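PDB 5DZ8: BspA (BspA_V) from Streptococcus agalactiae serotype III, which is the variable domain of an antigen I/II family polypeptide displayed on the cell wall, where the whole protein works as an adhesin. Local coordinates for residues F6-Q11 with M25-K30; K56-Y61 with S75-K80; L127-K132 with V144-I149. All coordinates share one frame; numbering follows the deposited sequence.

Interaction 1. Residues F6-Q11 with M25-K30. With PEG (di(hydroxyethyl)ether), chain D.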
# COMPACT_ATOMS: atom_id res chain seq x y z
N PHE A 6 -6.87 -4.32 -34.45
CA PHE A 6 -7.00 -3.61 -33.19
C PHE A 6 -6.55 -4.55 -32.08
O PHE A 6 -6.93 -5.68 -32.08
CB PHE A 6 -8.46 -3.17 -32.93
CG PHE A 6 -8.79 -2.94 -31.47
CD1 PHE A 6 -8.19 -1.91 -30.74
CD2 PHE A 6 -9.67 -3.78 -30.81
CE1 PHE A 6 -8.50 -1.69 -29.39
CE2 PHE A 6 -10.00 -3.57 -29.45
CZ PHE A 6 -9.40 -2.52 -28.74
N ASP A 7 -5.74 -4.08 -31.15
CA ASP A 7 -5.59 -4.83 -29.91
C ASP A 7 -5.50 -3.95 -28.71
O ASP A 7 -5.25 -2.75 -28.80
CB ASP A 7 -4.42 -5.80 -29.94
CG ASP A 7 -4.89 -7.31 -29.80
OD1 ASP A 7 -5.81 -7.66 -28.92
OD2 ASP A 7 -4.31 -8.13 -30.57
N ILE A 8 -5.74 -4.57 -27.55
CA ILE A 8 -5.47 -3.93 -26.30
C ILE A 8 -4.75 -4.91 -25.41
O ILE A 8 -5.01 -6.08 -25.47
CB ILE A 8 -6.73 -3.27 -25.67
CG1 ILE A 8 -6.34 -2.40 -24.48
CG2 ILE A 8 -7.73 -4.30 -25.21
CD1 ILE A 8 -7.51 -1.57 -23.93
N LYS A 9 -3.82 -4.40 -24.63
CA LYS A 9 -3.01 -5.18 -23.75
C LYS A 9 -2.57 -4.42 -22.49
O LYS A 9 -2.73 -3.23 -22.37
CB LYS A 9 -1.81 -5.75 -24.52
CG LYS A 9 -0.77 -4.79 -24.99
CD LYS A 9 -0.26 -5.22 -26.41
CE LYS A 9 -0.37 -4.09 -27.46
NZ LYS A 9 -1.74 -3.45 -27.64
N ALA A 10 -2.01 -5.15 -21.55
CA ALA A 10 -1.58 -4.56 -20.29
C ALA A 10 -0.15 -4.96 -20.05
O ALA A 10 0.23 -6.13 -20.23
CB ALA A 10 -2.45 -5.06 -19.15
N GLN A 11 0.61 -3.97 -19.67
CA GLN A 11 2.01 -4.12 -19.40
C GLN A 11 2.35 -3.43 -18.10
O GLN A 11 1.97 -2.27 -17.85
CB GLN A 11 2.81 -3.52 -20.55
CG GLN A 11 4.27 -3.96 -20.51
CD GLN A 11 5.10 -3.43 -21.69
OE1 GLN A 11 6.14 -4.02 -22.05
NE2 GLN A 11 4.67 -2.29 -22.26
N MSE A 25 0.07 -8.92 -21.03
CA MSE A 25 -1.18 -9.74 -21.10
C MSE A 25 -2.03 -9.23 -22.23
O MSE A 25 -2.40 -8.05 -22.27
CB MSE A 25 -1.90 -9.55 -19.79
CG MSE A 25 -2.54 -10.82 -19.25
SE MSE A 25 -2.96 -10.28 -17.40
CE MSE A 25 -1.08 -10.30 -16.78
N THR A 26 -2.32 -10.08 -23.20
CA THR A 26 -3.21 -9.66 -24.27
C THR A 26 -4.64 -9.95 -23.83
O THR A 26 -4.92 -10.88 -23.10
CB THR A 26 -2.81 -10.19 -25.65
OG1 THR A 26 -1.46 -9.74 -25.93
CG2 THR A 26 -3.76 -9.63 -26.77
N ALA A 27 -5.49 -9.01 -24.11
CA ALA A 27 -6.87 -9.12 -23.74
C ALA A 27 -7.58 -9.92 -24.85
O ALA A 27 -7.23 -9.86 -26.02
CB ALA A 27 -7.47 -7.74 -23.63
N LYS A 28 -8.59 -10.64 -24.44
CA LYS A 28 -9.59 -11.09 -25.34
C LYS A 28 -10.33 -9.84 -25.89
O LYS A 28 -10.68 -8.99 -25.12
CB LYS A 28 -10.48 -12.07 -24.57
CG LYS A 28 -11.63 -12.61 -25.37
CD LYS A 28 -12.42 -13.64 -24.58
CE LYS A 28 -13.46 -14.29 -25.50
NZ LYS A 28 -14.32 -15.33 -24.89
N THR A 29 -10.43 -9.68 -27.21
CA THR A 29 -11.03 -8.50 -27.87
C THR A 29 -11.89 -8.90 -29.04
O THR A 29 -11.77 -10.01 -29.53
CB THR A 29 -10.03 -7.48 -28.48
OG1 THR A 29 -9.19 -8.12 -29.42
CG2 THR A 29 -9.18 -6.78 -27.42
N LYS A 30 -12.77 -7.98 -29.43
CA LYS A 30 -13.49 -8.02 -30.67
C LYS A 30 -13.12 -6.78 -31.47
O LYS A 30 -12.66 -5.84 -30.94
CB LYS A 30 -15.00 -8.03 -30.49
CG LYS A 30 -15.52 -9.23 -29.73
CD LYS A 30 -17.06 -9.23 -29.74
CE LYS A 30 -17.57 -9.78 -28.44
NZ LYS A 30 -19.01 -10.16 -28.54
C1 PEG D . -9.50 -6.99 -32.88
O1 PEG D . -10.30 -8.03 -32.23
C2 PEG D . -9.69 -6.87 -34.42
O2 PEG D . -9.30 -5.60 -35.03
C3 PEG D . -10.06 -5.19 -36.18
C4 PEG D . -10.49 -3.70 -36.17
O4 PEG D . -11.36 -3.25 -35.10
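The backbone N of Met25, a residue present as selenomethionine, donates to Ala10 O over 2.9 Å in a nearly straight bond (167° at the hydrogen). Ala10 N donates to Met25 O in return, at 3.0 Å, which makes a hydrogen-bonded antiparallel pair. Lys9 and Thr26 form the non-hydrogen-bonded pair beside it, and Ala27 N stretches 3.3 Å to Ile8 O. Beyond that point the strands diverge and side chains carry the contact. CG2 of Ile8 meets CG2 of Thr29 methyl to methyl at 3.6 Å and touches Ala27 CB; Phe35 and Phe37 of strand 34-42 pack on this patch. Asp7 lies across Thr26 and Thr29 at about a right angle, its OD1 near the methyl of Thr26 and only weakly engaged with Thr29 OG1. Thr29 OG1 sits between the backbone N and carbonyl carbon (chi1 57°) and forms a 3.0 Å hydrogen bond with PEG O1, either being a possible donor. PEG O2 in turn accepts from Phe6 N at 2.8 Å. The Phe6 ring presents its edge to Lys30 O. Segment 6-11 also pairs antiparallel with a strand of the second subunit, whose Leu162 and Ser164 bind Lys9 NZ. The Ala10-Met25 end therefore rests on backbone bonds, the Phe6-Thr29 end on methyl packing with at most a weak hydroxyl-carboxylate contact; the PEG, probably from the crystallisation liquor, merely happens to span it here.

Interaction 2. Residues K56-Y61 with S75-K80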
# COMPACT_ATOMS: atom_id res chain seq x y z
N LYS A 56 -14.88 -1.45 -23.25
CA LYS A 56 -14.98 -1.27 -24.68
C LYS A 56 -14.30 -0.00 -25.09
O LYS A 56 -14.57 1.05 -24.53
CB LYS A 56 -16.40 -1.15 -25.09
CG LYS A 56 -16.57 -1.25 -26.60
CD LYS A 56 -18.02 -1.17 -26.93
CE LYS A 56 -18.25 -1.20 -28.43
NZ LYS A 56 -17.56 -0.07 -29.07
N VAL A 57 -13.42 -0.11 -26.09
CA VAL A 57 -12.82 1.05 -26.73
C VAL A 57 -13.77 1.49 -27.80
O VAL A 57 -14.22 0.67 -28.62
CB VAL A 57 -11.44 0.75 -27.32
CG1 VAL A 57 -10.80 2.00 -27.90
CG2 VAL A 57 -10.53 0.20 -26.23
N ASN A 58 -14.11 2.79 -27.77
CA ASN A 58 -14.98 3.38 -28.80
C ASN A 58 -14.15 4.00 -29.88
O ASN A 58 -13.55 5.07 -29.72
CB ASN A 58 -15.98 4.32 -28.17
CG ASN A 58 -16.76 3.64 -27.05
OD1 ASN A 58 -17.51 2.71 -27.32
ND2 ASN A 58 -16.53 4.07 -25.78
N HIS A 59 -14.07 3.30 -31.00
CA HIS A 59 -13.28 3.78 -32.10
C HIS A 59 -14.01 3.63 -33.44
O HIS A 59 -14.96 2.88 -33.57
CB HIS A 59 -11.89 3.08 -32.13
CG HIS A 59 -11.97 1.60 -32.25
ND1 HIS A 59 -11.13 0.77 -31.56
CD2 HIS A 59 -12.82 0.79 -32.91
CE1 HIS A 59 -11.43 -0.49 -31.81
NE2 HIS A 59 -12.46 -0.50 -32.63
N HIS A 60 -13.53 4.35 -34.43
CA HIS A 60 -14.06 4.19 -35.79
C HIS A 60 -12.96 4.56 -36.80
O HIS A 60 -12.00 5.26 -36.48
CB HIS A 60 -15.35 4.98 -36.01
CG HIS A 60 -15.16 6.45 -36.08
ND1 HIS A 60 -15.08 7.25 -34.95
CD2 HIS A 60 -15.05 7.29 -37.14
CE1 HIS A 60 -14.88 8.51 -35.31
NE2 HIS A 60 -14.85 8.55 -36.64
N TYR A 61 -13.12 4.00 -37.98
CA TYR A 61 -12.13 4.02 -39.01
C TYR A 61 -12.67 4.64 -40.31
O TYR A 61 -13.74 4.25 -40.77
CB TYR A 61 -11.76 2.58 -39.37
CG TYR A 61 -11.31 1.72 -38.26
CD1 TYR A 61 -10.35 2.16 -37.35
CD2 TYR A 61 -11.83 0.43 -38.11
CE1 TYR A 61 -9.94 1.35 -36.29
CE2 TYR A 61 -11.41 -0.38 -37.05
CZ TYR A 61 -10.47 0.10 -36.15
OH TYR A 61 -10.00 -0.71 -35.16
N SER A 75 -13.00 7.27 -27.12
CA SER A 75 -12.98 7.09 -25.70
C SER A 75 -12.84 5.62 -25.35
O SER A 75 -12.85 4.79 -26.23
CB SER A 75 -14.30 7.63 -25.16
OG SER A 75 -15.36 6.81 -25.66
N VAL A 76 -12.79 5.31 -24.06
CA VAL A 76 -12.78 3.96 -23.60
C VAL A 76 -13.69 3.81 -22.38
O VAL A 76 -13.63 4.62 -21.47
CB VAL A 76 -11.37 3.45 -23.29
CG1 VAL A 76 -10.64 4.36 -22.29
CG2 VAL A 76 -11.44 2.03 -22.77
N THR A 77 -14.54 2.77 -22.40
CA THR A 77 -15.49 2.60 -21.37
C THR A 77 -15.13 1.39 -20.56
O THR A 77 -14.87 0.36 -21.13
CB THR A 77 -16.91 2.45 -21.95
OG1 THR A 77 -17.24 3.66 -22.62
CG2 THR A 77 -17.92 2.24 -20.82
N LEU A 78 -15.10 1.52 -19.25
CA LEU A 78 -15.02 0.37 -18.37
C LEU A 78 -16.42 -0.03 -17.86
O LEU A 78 -17.13 0.80 -17.32
CB LEU A 78 -14.10 0.62 -17.19
CG LEU A 78 -12.59 0.85 -17.42
CD1 LEU A 78 -11.90 -0.21 -18.29
CD2 LEU A 78 -12.33 2.22 -17.99
N TYR A 79 -16.75 -1.31 -18.00
CA TYR A 79 -18.03 -1.85 -17.58
C TYR A 79 -17.93 -2.42 -16.18
O TYR A 79 -18.47 -1.85 -15.24
CB TYR A 79 -18.52 -2.92 -18.54
CG TYR A 79 -18.82 -2.47 -19.97
CD1 TYR A 79 -19.22 -1.18 -20.28
CD2 TYR A 79 -18.78 -3.40 -21.02
CE1 TYR A 79 -19.48 -0.81 -21.59
CE2 TYR A 79 -19.07 -3.04 -22.32
CZ TYR A 79 -19.41 -1.75 -22.61
OH TYR A 79 -19.68 -1.46 -23.90
N LYS A 80 -17.21 -3.53 -16.02
CA LYS A 80 -17.24 -4.22 -14.74
C LYS A 80 -15.87 -4.70 -14.30
O LYS A 80 -15.02 -5.03 -15.12
CB LYS A 80 -18.18 -5.43 -14.82
CG LYS A 80 -19.64 -5.04 -14.90
CD LYS A 80 -20.59 -6.24 -14.72
CE LYS A 80 -22.04 -5.91 -15.10
NZ LYS A 80 -22.53 -4.62 -14.47
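Lys56 and Thr77 exchange two backbone bonds, Lys56 N to Thr77 O at 2.8 Å and Thr77 N to Lys56 O at 2.7 Å, the latter almost linear (174°). The Lys56 chain runs side by side with Tyr79, Lys56 CB and CD both lying 3.5 Å from Tyr79 OH. A bend at chi4 (-60°) turns Lys56 NZ toward Asn58 OD1, 3.3 Å away, though the strongest partner of Lys56 NZ is Asp32 O. Val57 points to the other face of the sheet, where its CG2 meets Val76 CG2 at 4.0 Å; Phe35 packs on both valines. Asn58 N bonds Ser75 O in the ladder of the hairpin of strands 47-63 and 69-85; at its other end Tyr79 and Lys80 both face Thr54, a classic beta bulge. The Asn58 side chain spreads its amide between two hydroxyls: ND2 donates to Ser75 OG at 3.0 Å, out of the amide plane, and to Thr77 OG1 at 3.3 Å, in that plane. Thr77 OG1 is also bonded to Thr126 OG1. With ND2 giving to two hydroxyls and OD1 receiving an ammonium group, partners at both ends are consistent with this orientation of the Asn58 amide and would restrain its rotation.

Interaction 3. Residues L127-K132 with V144-I149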
# COMPACT_ATOMS: atom_id res chain seq x y z
N LEU A 127 -13.97 7.31 -20.28
CA LEU A 127 -12.88 8.21 -20.24
C LEU A 127 -12.60 8.68 -21.66
O LEU A 127 -12.28 7.88 -22.56
CB LEU A 127 -11.65 7.50 -19.71
CG LEU A 127 -11.77 6.53 -18.53
CD1 LEU A 127 -10.38 6.14 -18.04
CD2 LEU A 127 -12.56 7.08 -17.36
N GLN A 128 -12.69 9.98 -21.88
CA GLN A 128 -12.50 10.58 -23.21
C GLN A 128 -11.01 10.57 -23.60
O GLN A 128 -10.17 10.75 -22.79
CB GLN A 128 -13.09 11.98 -23.28
CG GLN A 128 -14.60 12.01 -23.03
CD GLN A 128 -15.42 11.51 -24.21
OE1 GLN A 128 -15.15 11.82 -25.36
NE2 GLN A 128 -16.45 10.75 -23.91
N LEU A 129 -10.73 10.28 -24.86
CA LEU A 129 -9.39 10.16 -25.35
C LEU A 129 -9.25 11.10 -26.50
O LEU A 129 -8.29 11.81 -26.51
CB LEU A 129 -9.10 8.69 -25.84
CG LEU A 129 -9.21 7.62 -24.77
CD1 LEU A 129 -9.18 6.22 -25.33
CD2 LEU A 129 -8.10 7.78 -23.74
N ASN A 130 -10.16 11.06 -27.48
CA ASN A 130 -10.07 11.93 -28.69
C ASN A 130 -8.72 11.90 -29.35
O ASN A 130 -8.03 12.90 -29.44
CB ASN A 130 -10.40 13.38 -28.38
CG ASN A 130 -11.76 13.52 -27.76
OD1 ASN A 130 -12.76 13.07 -28.32
ND2 ASN A 130 -11.81 14.09 -26.58
N LEU A 131 -8.35 10.71 -29.78
CA LEU A 131 -7.07 10.50 -30.41
C LEU A 131 -7.37 10.16 -31.84
O LEU A 131 -8.48 9.68 -32.16
CB LEU A 131 -6.32 9.40 -29.73
CG LEU A 131 -6.12 9.54 -28.23
CD1 LEU A 131 -5.74 8.18 -27.69
CD2 LEU A 131 -5.05 10.56 -27.87
N LYS A 132 -6.41 10.46 -32.71
CA LYS A 132 -6.54 10.19 -34.15
C LYS A 132 -5.18 9.70 -34.66
O LYS A 132 -4.14 10.31 -34.35
CB LYS A 132 -6.98 11.44 -34.87
CG LYS A 132 -6.96 11.37 -36.38
CD LYS A 132 -7.80 12.49 -37.01
CE LYS A 132 -7.00 13.74 -37.34
NZ LYS A 132 -6.69 13.90 -38.81
N VAL A 144 -0.47 2.77 -27.15
CA VAL A 144 -1.09 4.03 -26.73
C VAL A 144 -1.82 3.77 -25.42
O VAL A 144 -2.77 3.00 -25.38
CB VAL A 144 -2.06 4.49 -27.80
CG1 VAL A 144 -2.80 5.75 -27.38
CG2 VAL A 144 -1.33 4.74 -29.10
N GLU A 145 -1.27 4.26 -24.32
CA GLU A 145 -1.92 4.17 -22.99
C GLU A 145 -3.31 4.78 -23.01
O GLU A 145 -3.49 5.91 -23.46
CB GLU A 145 -1.11 4.90 -21.96
CG GLU A 145 -1.62 4.82 -20.54
CD GLU A 145 -0.68 5.51 -19.58
OE1 GLU A 145 -0.25 6.66 -19.87
OE2 GLU A 145 -0.35 4.92 -18.53
N VAL A 146 -4.29 4.02 -22.55
CA VAL A 146 -5.66 4.57 -22.46
C VAL A 146 -6.17 4.59 -21.03
O VAL A 146 -7.11 5.31 -20.75
CB VAL A 146 -6.65 3.86 -23.44
CG1 VAL A 146 -6.18 4.07 -24.88
CG2 VAL A 146 -6.69 2.35 -23.19
N PHE A 147 -5.59 3.77 -20.15
CA PHE A 147 -5.81 3.91 -18.71
C PHE A 147 -4.75 3.18 -17.97
O PHE A 147 -3.93 2.53 -18.59
CB PHE A 147 -7.23 3.47 -18.29
CG PHE A 147 -7.60 2.04 -18.63
CD1 PHE A 147 -7.28 1.01 -17.79
CD2 PHE A 147 -8.33 1.75 -19.74
CE1 PHE A 147 -7.66 -0.28 -18.07
CE2 PHE A 147 -8.70 0.46 -20.06
CZ PHE A 147 -8.34 -0.56 -19.24
N LYS A 148 -4.73 3.32 -16.63
CA LYS A 148 -3.73 2.62 -15.82
C LYS A 148 -4.42 1.70 -14.90
O LYS A 148 -5.55 1.93 -14.61
CB LYS A 148 -2.91 3.57 -14.97
CG LYS A 148 -2.05 4.53 -15.75
CD LYS A 148 -1.08 5.24 -14.82
CE LYS A 148 -0.60 6.56 -15.38
NZ LYS A 148 0.40 6.33 -16.44
N ILE A 149 -3.68 0.70 -14.42
CA ILE A 149 -4.16 -0.33 -13.51
C ILE A 149 -3.18 -0.59 -12.38
O ILE A 149 -1.97 -0.67 -12.63
CB ILE A 149 -4.35 -1.68 -14.21
CG1 ILE A 149 -5.38 -1.57 -15.32
CG2 ILE A 149 -4.89 -2.72 -13.23
CD1 ILE A 149 -5.18 -2.62 -16.41
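Leu131 and Val144 reach toward each other tip to tip, CD1 of the leucine meeting CG1 of the valine at 3.8 Å. One step along, Leu129 and Val146 cross obliquely: Leu129 CD1 lies 3.7 Å from Val146 CG1, while its second methyl, CD2, turns to the backbone O of Val146. Leu127 approaches Phe147 at about a right angle and touches it with CD1 alone, 4.1 Å from the CB. The phenylalanine offers no more than that because its CG stands between the backbone N and the carbonyl carbon (chi1 58°), and the ring leads off to pack on Leu78 and Val100. The two strand segments run antiparallel, 164° apart, yet their axes come no closer than 8.6 Å and no hydrogen bond joins them. This is the packing of two antiparallel sheets against each other, as in a beta-sandwich: strand 119-135 is, within this chain, an outermost strand of the six-stranded sheet, and strand 144-167 belongs to the three-stranded one. Within the first sheet, Asn130 and Leu131 both face Val73 in a G1 beta bulge. Segment 144-149 continues its own sheet into the second subunit through an antiparallel ladder. Beside the apolar rows, Lys148 NZ forms a 2.6 Å salt bridge with the syn side of Glu145 OE2, an oxygen that is also hydrogen-bonded to Ser160 OG of the second subunit.

How the interactions relate
Interactions 1 and 2 join neighbouring strands within the six-stranded sheet, whereas interaction 3 packs that sheet against the other one; backbone hydrogen bonds run through the first two, supplemented by side-chain contacts, while the third has none across it and rests on methyl contacts. All three are only partly buried, and interaction 1 alone includes exposed residues among those that touch. Apolar faces meet in the interior: Phe6 CZ and Ile8 CD1 lie against Val57 CG2, Ile8 CD1 also nears Val146 CG2, and Leu78 CD1 packs on the Phe147 ring. Interactions 2 and 3 are directly coupled, since strands 69-85 and 119-135 are neighbours, with Val76 O probably accepting from Leu127 N. Each contact also touches the second subunit.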